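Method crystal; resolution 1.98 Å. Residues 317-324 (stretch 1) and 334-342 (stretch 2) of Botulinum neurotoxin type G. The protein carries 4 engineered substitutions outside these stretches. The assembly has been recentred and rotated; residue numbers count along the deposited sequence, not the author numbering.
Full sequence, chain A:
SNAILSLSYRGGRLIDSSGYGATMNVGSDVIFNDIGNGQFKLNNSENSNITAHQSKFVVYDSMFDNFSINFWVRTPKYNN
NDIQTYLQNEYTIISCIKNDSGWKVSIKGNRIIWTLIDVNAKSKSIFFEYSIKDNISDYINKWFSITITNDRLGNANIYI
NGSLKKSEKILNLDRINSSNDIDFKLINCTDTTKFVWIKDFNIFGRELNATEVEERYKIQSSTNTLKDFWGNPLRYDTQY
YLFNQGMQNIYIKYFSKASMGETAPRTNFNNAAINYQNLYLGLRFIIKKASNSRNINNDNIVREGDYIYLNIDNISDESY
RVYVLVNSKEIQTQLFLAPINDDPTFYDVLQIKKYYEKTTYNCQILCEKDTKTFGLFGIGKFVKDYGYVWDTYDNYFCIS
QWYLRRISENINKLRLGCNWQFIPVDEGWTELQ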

ATOM      1  N   ASP A 317      22.910  20.500  -8.092  1.00 44.92           N
ATOM      2  CA  ASP A 317      23.593  19.647  -9.058  1.00 52.00           C
ATOM      3  C   ASP A 317      24.407  18.544  -8.385  1.00 46.74           C
ATOM      4  O   ASP A 317      24.551  17.451  -8.931  1.00 44.94           O
ATOM      5  CB  ASP A 317      24.516  20.478  -9.960  1.00 58.10           C
ATOM      6  CG  ASP A 317      23.757  21.457 -10.839  1.00 70.96           C
ATOM      7  OD1 ASP A 317      22.510  21.364 -10.903  1.00 71.57           O
ATOM      8  OD2 ASP A 317      24.413  22.317 -11.473  1.00 71.78           O
ATOM      9  N   GLU A 318      24.963  18.826  -7.212  1.00 41.41           N
ATOM     10  CA  GLU A 318      25.740  17.797  -6.533  1.00 35.45           C
ATOM     11  C   GLU A 318      24.870  17.000  -5.568  1.00 27.68           C
ATOM     12  O   GLU A 318      23.819  17.459  -5.115  1.00 26.64           O
ATOM     13  CB  GLU A 318      26.979  18.372  -5.826  1.00 43.44           C
ATOM     14  CG  GLU A 318      26.676  19.266  -4.649  1.00 42.27           C
ATOM     15  CD  GLU A 318      27.921  19.723  -3.903  1.00 57.14           C
ATOM     16  OE1 GLU A 318      29.001  19.115  -4.062  1.00 49.79           O
ATOM     17  OE2 GLU A 318      27.812  20.699  -3.136  1.00 69.62           O
ATOM     18  N   SER A 319      25.315  15.788  -5.285  1.00 31.84           N
ATOM     19  CA  SER A 319      24.620  14.904  -4.381  1.00 34.14           C
ATOM     20  C   SER A 319      24.782  15.422  -2.964  1.00 25.98           C
ATOM     21  O   SER A 319      25.871  15.865  -2.570  1.00 27.56           O
ATOM     22  CB  SER A 319      25.194  13.491  -4.487  1.00 43.06           C
ATOM     23  OG  SER A 319      24.568  12.623  -3.564  1.00 61.22           O
ATOM     24  N   TYR A 320      23.688  15.381  -2.211  1.00 21.36           N
ATOM     25  CA  TYR A 320      23.733  15.652  -0.783  1.00 21.50           C
ATOM     26  C   TYR A 320      23.410  14.348  -0.087  1.00 29.73           C
ATOM     27  O   TYR A 320      23.022  13.378  -0.724  1.00 24.11           O
ATOM     28  CB  TYR A 320      22.705  16.706  -0.383  1.00 23.26           C
ATOM     29  CG  TYR A 320      23.179  18.132  -0.550  1.00 22.50           C
ATOM     30  CD1 TYR A 320      23.177  19.019   0.520  1.00 23.76           C
ATOM     31  CD2 TYR A 320      23.627  18.590  -1.782  1.00 32.06           C
ATOM     32  CE1 TYR A 320      23.605  20.337   0.365  1.00 27.20           C
ATOM     33  CE2 TYR A 320      24.059  19.894  -1.945  1.00 41.52           C
ATOM     34  CZ  TYR A 320      24.047  20.762  -0.867  1.00 37.56           C
ATOM     35  OH  TYR A 320      24.476  22.060  -1.035  1.00 44.82           O
ATOM     36  N   ARG A 321      23.560  14.329   1.227  1.00 23.81           N
ATOM     37  CA  ARG A 321      23.326  13.118   1.986  1.00 22.01           C
ATOM     38  C   ARG A 321      22.945  13.533   3.378  1.00 25.56           C
ATOM     39  O   ARG A 321      23.288  14.636   3.817  1.00 21.74           O
ATOM     40  CB  ARG A 321      24.599  12.268   2.024  1.00 18.45           C
ATOM     41  CG  ARG A 321      24.514  11.058   2.955  1.00 21.23           C
ATOM     42  CD  ARG A 321      25.698  10.129   2.744  1.00 24.36           C
ATOM     43  NE  ARG A 321      25.650   9.536   1.414  1.00 27.86           N
ATOM     44  CZ  ARG A 321      26.608   8.770   0.905  1.00 36.29           C
ATOM     45  NH1 ARG A 321      27.705   8.506   1.615  1.00 31.19           N
ATOM     46  NH2 ARG A 321      26.466   8.269  -0.314  1.00 38.98           N
ATOM     47  N   VAL A 322      22.224  12.655   4.069  1.00 20.69           N
ATOM     48  CA  VAL A 322      21.815  12.919   5.434  1.00 19.27           C
ATOM     49  C   VAL A 322      22.937  12.540   6.392  1.00 23.61           C
ATOM     50  O   VAL A 322      23.448  11.425   6.331  1.00 22.48           O
ATOM     51  CB  VAL A 322      20.538  12.127   5.798  1.00 22.63           C
ATOM     52  CG1 VAL A 322      20.160  12.380   7.245  1.00 21.31           C
ATOM     53  CG2 VAL A 322      19.361  12.503   4.846  1.00 20.56           C
ATOM     54  N   TYR A 323      23.316  13.470   7.270  1.00 19.74           N
ATOM     55  CA  TYR A 323      24.335  13.195   8.290  1.00 23.14           C
ATOM     56  C   TYR A 323      23.826  13.388   9.714  1.00 22.78           C
ATOM     57  O   TYR A 323      23.031  14.287   9.999  1.00 23.40           O
ATOM     58  CB  TYR A 323      25.602  14.039   8.079  1.00 23.54           C
ATOM     59  CG  TYR A 323      26.401  13.659   6.851  1.00 28.36           C
ATOM     60  CD1 TYR A 323      27.433  12.736   6.924  1.00 26.52           C
ATOM     61  CD2 TYR A 323      26.106  14.220   5.614  1.00 25.22           C
ATOM     62  CE1 TYR A 323      28.172  12.393   5.798  1.00 27.99           C
ATOM     63  CE2 TYR A 323      26.822  13.879   4.484  1.00 26.69           C
ATOM     64  CZ  TYR A 323      27.854  12.968   4.580  1.00 29.76           C
ATOM     65  OH  TYR A 323      28.541  12.630   3.444  1.00 27.86           O
ATOM     66  N   VAL A 324      24.318  12.543  10.607  1.00 24.48           N
ATOM     67  CA  VAL A 324      24.028  12.663  12.016  1.00 21.07           C
ATOM     68  C   VAL A 324      25.209  13.305  12.754  1.00 26.12           C
ATOM     69  O   VAL A 324      26.355  12.892  12.578  1.00 21.95           O
ATOM     70  CB  VAL A 324      23.732  11.281  12.609  1.00 25.59           C
ATOM     71  CG1 VAL A 324      23.678  11.350  14.144  1.00 26.00           C
ATOM     72  CG2 VAL A 324      22.421  10.758  12.045  1.00 23.68           C
ATOM     73  N   GLN A 334      19.242  18.317  15.153  1.00 24.24           N
ATOM     74  CA  GLN A 334      18.824  18.509  13.770  1.00 22.96           C
ATOM     75  C   GLN A 334      19.725  17.687  12.872  1.00 22.40           C
ATOM     76  O   GLN A 334      20.937  17.627  13.094  1.00 23.52           O
ATOM     77  CB  GLN A 334      18.900  19.998  13.411  1.00 21.17           C
ATOM     78  CG  GLN A 334      17.758  20.800  14.024  1.00 28.09           C
ATOM     79  CD  GLN A 334      18.208  22.135  14.596  1.00 38.29           C
ATOM     80  OE1 GLN A 334      19.231  22.224  15.260  1.00 35.97           O
ATOM     81  NE2 GLN A 334      17.430  23.173  14.343  1.00 35.30           N
ATOM     82  N   LEU A 335      19.138  17.018  11.880  1.00 20.83           N
ATOM     83  CA  LEU A 335      19.945  16.285  10.898  1.00 22.12           C
ATOM     84  C   LEU A 335      20.636  17.283   9.984  1.00 25.80           C
ATOM     85  O   LEU A 335      20.072  18.334   9.673  1.00 23.87           O
ATOM     86  CB  LEU A 335      19.072  15.317  10.070  1.00 19.28           C
ATOM     87  CG  LEU A 335      18.540  14.138  10.892  1.00 21.07           C
ATOM     88  CD1 LEU A 335      17.566  13.263  10.092  1.00 19.29           C
ATOM     89  CD2 LEU A 335      19.730  13.308  11.405  1.00 19.47           C
ATOM     90  N   PHE A 336      21.854  16.939   9.563  1.00 20.67           N
ATOM     91  CA  PHE A 336      22.713  17.800   8.753  1.00 22.37           C
ATOM     92  C   PHE A 336      22.625  17.338   7.302  1.00 25.36           C
ATOM     93  O   PHE A 336      23.054  16.236   6.978  1.00 24.33           O
ATOM     94  CB  PHE A 336      24.153  17.678   9.279  1.00 22.75           C
ATOM     95  CG  PHE A 336      25.197  18.476   8.499  1.00 29.34           C
ATOM     96  CD1 PHE A 336      24.990  19.817   8.165  1.00 29.71           C
ATOM     97  CD2 PHE A 336      26.413  17.889   8.160  1.00 30.25           C
ATOM     98  CE1 PHE A 336      25.967  20.542   7.465  1.00 35.41           C
ATOM     99  CE2 PHE A 336      27.405  18.609   7.466  1.00 30.16           C
ATOM    100  CZ  PHE A 336      27.183  19.932   7.121  1.00 28.51           C
ATOM    101  N   LEU A 337      22.028  18.152   6.432  1.00 20.76           N
ATOM    102  CA  LEU A 337      21.852  17.742   5.038  1.00 20.59           C
ATOM    103  C   LEU A 337      22.956  18.455   4.278  1.00 26.46           C
ATOM    104  O   LEU A 337      22.936  19.688   4.186  1.00 28.02           O
ATOM    105  CB  LEU A 337      20.449  18.127   4.506  1.00 21.40           C
ATOM    106  CG  LEU A 337      19.260  17.723   5.386  1.00 31.95           C
ATOM    107  CD1 LEU A 337      17.893  18.093   4.756  1.00 23.53           C
ATOM    108  CD2 LEU A 337      19.325  16.232   5.726  1.00 28.67           C
ATOM    109  N   ALA A 338      23.938  17.697   3.782  1.00 21.73           N
ATOM    110  CA  ALA A 338      25.186  18.301   3.272  1.00 23.68           C
ATOM    111  C   ALA A 338      25.833  17.559   2.092  1.00 22.54           C
ATOM    112  O   ALA A 338      25.570  16.373   1.868  1.00 25.92           O
ATOM    113  CB  ALA A 338      26.189  18.417   4.415  1.00 30.86           C
ATOM    114  N   PRO A 339      26.691  18.259   1.339  1.00 24.72           N
ATOM    115  CA  PRO A 339      27.510  17.559   0.345  1.00 33.31           C
ATOM    116  C   PRO A 339      28.330  16.451   1.005  1.00 37.75           C
ATOM    117  O   PRO A 339      28.682  16.542   2.189  1.00 27.49           O
ATOM    118  CB  PRO A 339      28.460  18.655  -0.180  1.00 27.12           C
ATOM    119  CG  PRO A 339      27.774  19.966   0.159  1.00 28.95           C
ATOM    120  CD  PRO A 339      26.992  19.703   1.421  1.00 25.61           C
ATOM    121  N   ILE A 340      28.643  15.422   0.231  1.00 34.39           N
ATOM    122  CA  ILE A 340      29.451  14.310   0.711  1.00 40.66           C
ATOM    123  C   ILE A 340      30.755  14.799   1.323  1.00 32.88           C
ATOM    124  O   ILE A 340      31.415  15.693   0.781  1.00 32.09           O
ATOM    125  CB  ILE A 340      29.779  13.318  -0.421  1.00 45.87           C
ATOM    126  CG1 ILE A 340      28.508  12.951  -1.190  1.00 45.52           C
ATOM    127  CG2 ILE A 340      30.472  12.075   0.140  1.00 46.06           C
ATOM    128  CD1 ILE A 340      27.347  12.549  -0.292  1.00 38.61           C
ATOM    129  N   ASN A 341      31.129  14.205   2.453  1.00 30.85           N
ATOM    130  CA  ASN A 341      32.327  14.636   3.173  1.00 32.87           C
ATOM    131  C   ASN A 341      32.896  13.519   4.042  1.00 30.72           C
ATOM    132  O   ASN A 341      32.189  12.554   4.347  1.00 34.48           O
ATOM    133  CB  ASN A 341      31.975  15.824   4.077  1.00 28.82           C
ATOM    134  CG  ASN A 341      31.006  15.434   5.195  1.00 27.73           C
ATOM    135  OD1 ASN A 341      31.429  14.961   6.248  1.00 31.57           O
ATOM    136  ND2 ASN A 341      29.699  15.624   4.963  1.00 22.46           N
ATOM    137  N   ASP A 342      34.149  13.687   4.466  1.00 34.18           N
ATOM    138  CA  ASP A 342      34.805  12.749   5.380  1.00 40.60           C
ATOM    139  C   ASP A 342      35.051  13.358   6.762  1.00 36.55           C
ATOM    140  O   ASP A 342      36.075  13.102   7.397  1.00 43.06           O
ATOM    141  CB  ASP A 342      36.134  12.306   4.794  1.00 26.65           C
ATOM    142  CG  ASP A 342      35.959  11.440   3.567  1.00 40.89           C
ATOM    143  OD1 ASP A 342      35.081  10.559   3.594  1.00 48.66           O
ATOM    144  OD2 ASP A 342      36.690  11.652   2.583  1.00 46.99           O
TER
HETATM  145  O   HOH W   1      28.385  15.892  -2.677  1.00 39.69           O
HETATM  146  O   HOH W   2      30.362  10.345   3.747  1.00 46.02           O

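What holds the two backbones together? They run antiparallel, and two residue pairs supply four hydrogen bonds. Arg321 N donates to Ala338 O at 2.9 Å, and Ala338 N returns the bond to Arg321 O at 3.1 Å. Two residues along, Tyr323 N donates to Phe336 O at 2.8 Å and Phe336 N to Tyr323 O at 2.9 Å. The bonds given by Ala338 and Phe336 are nearly straight, at 171° and 170°; that from Arg321 N is more bent, at 138°. Between these pairs Val322 faces Leu337 without a hydrogen bond across the strands, as antiparallel alternation requires.

What joins the backbones beside Pro339? Pro339 has no amide hydrogen, but its nitrogen is turned away from stretch 1, so this costs the strand contact no hydrogen bond; other contacts join the backbones here. Ala338 O, already bonded to Arg321 N, also receives a CA-H...O contact from Tyr320, with Tyr320 CA 3.3 Å from Ala338 O. Farther out, a water bridges the backbones: it donates to Ser319 O at 2.5 Å and accepts from Ile340 N at 3.0 Å, satisfying two groups whose direct separation, Ser319 O to Ile340 N, is 4.0 Å. The proline ring packs against Tyr320, its CD lying over one face of the aromatic ring, 4.0 Å from the centroid, in a CH-pi contact.

What does the Tyr323 side chain find across the strands? Its ring reaches along stretch 2, past Ala338, to Asn341. There Tyr323 OH accepts a hydrogen bond from Asn341 N at 3.2 Å, so a side-chain oxygen satisfies a main-chain donor beyond the paired strand. A second water links the same residues, lying 2.9 Å from Tyr323 OH and donating to Asn341 O, also at 2.9 Å. Asn341 ND2 sits over one face of the tyrosine ring, 3.3 Å from Tyr323 CZ, while donating an almost straight hydrogen bond to Pro339 O at 3.1 Å. The amide is thus anchored within its own stretch as it covers the ring.

Where do the remaining side chains meet? Val322 and Leu337 share one face of the sheet, with Val322 CG2 3.8 Å from Leu337 CD2; Leu335 extends this apolar packing, its CD1 4.0 Å from Val322 CG1. Arg321, Tyr323, Phe336 and Ala338 occupy the other face. Tyr323 CB lies 3.9 Å from Phe336 CD2, while Ile340 CD1 lies over one face of the Arg321 guanidinium. That apolar cover leaves no donor stranded, because Arg321 NE, NH1 and NH2 are all hydrogen-bonded elsewhere in the structure.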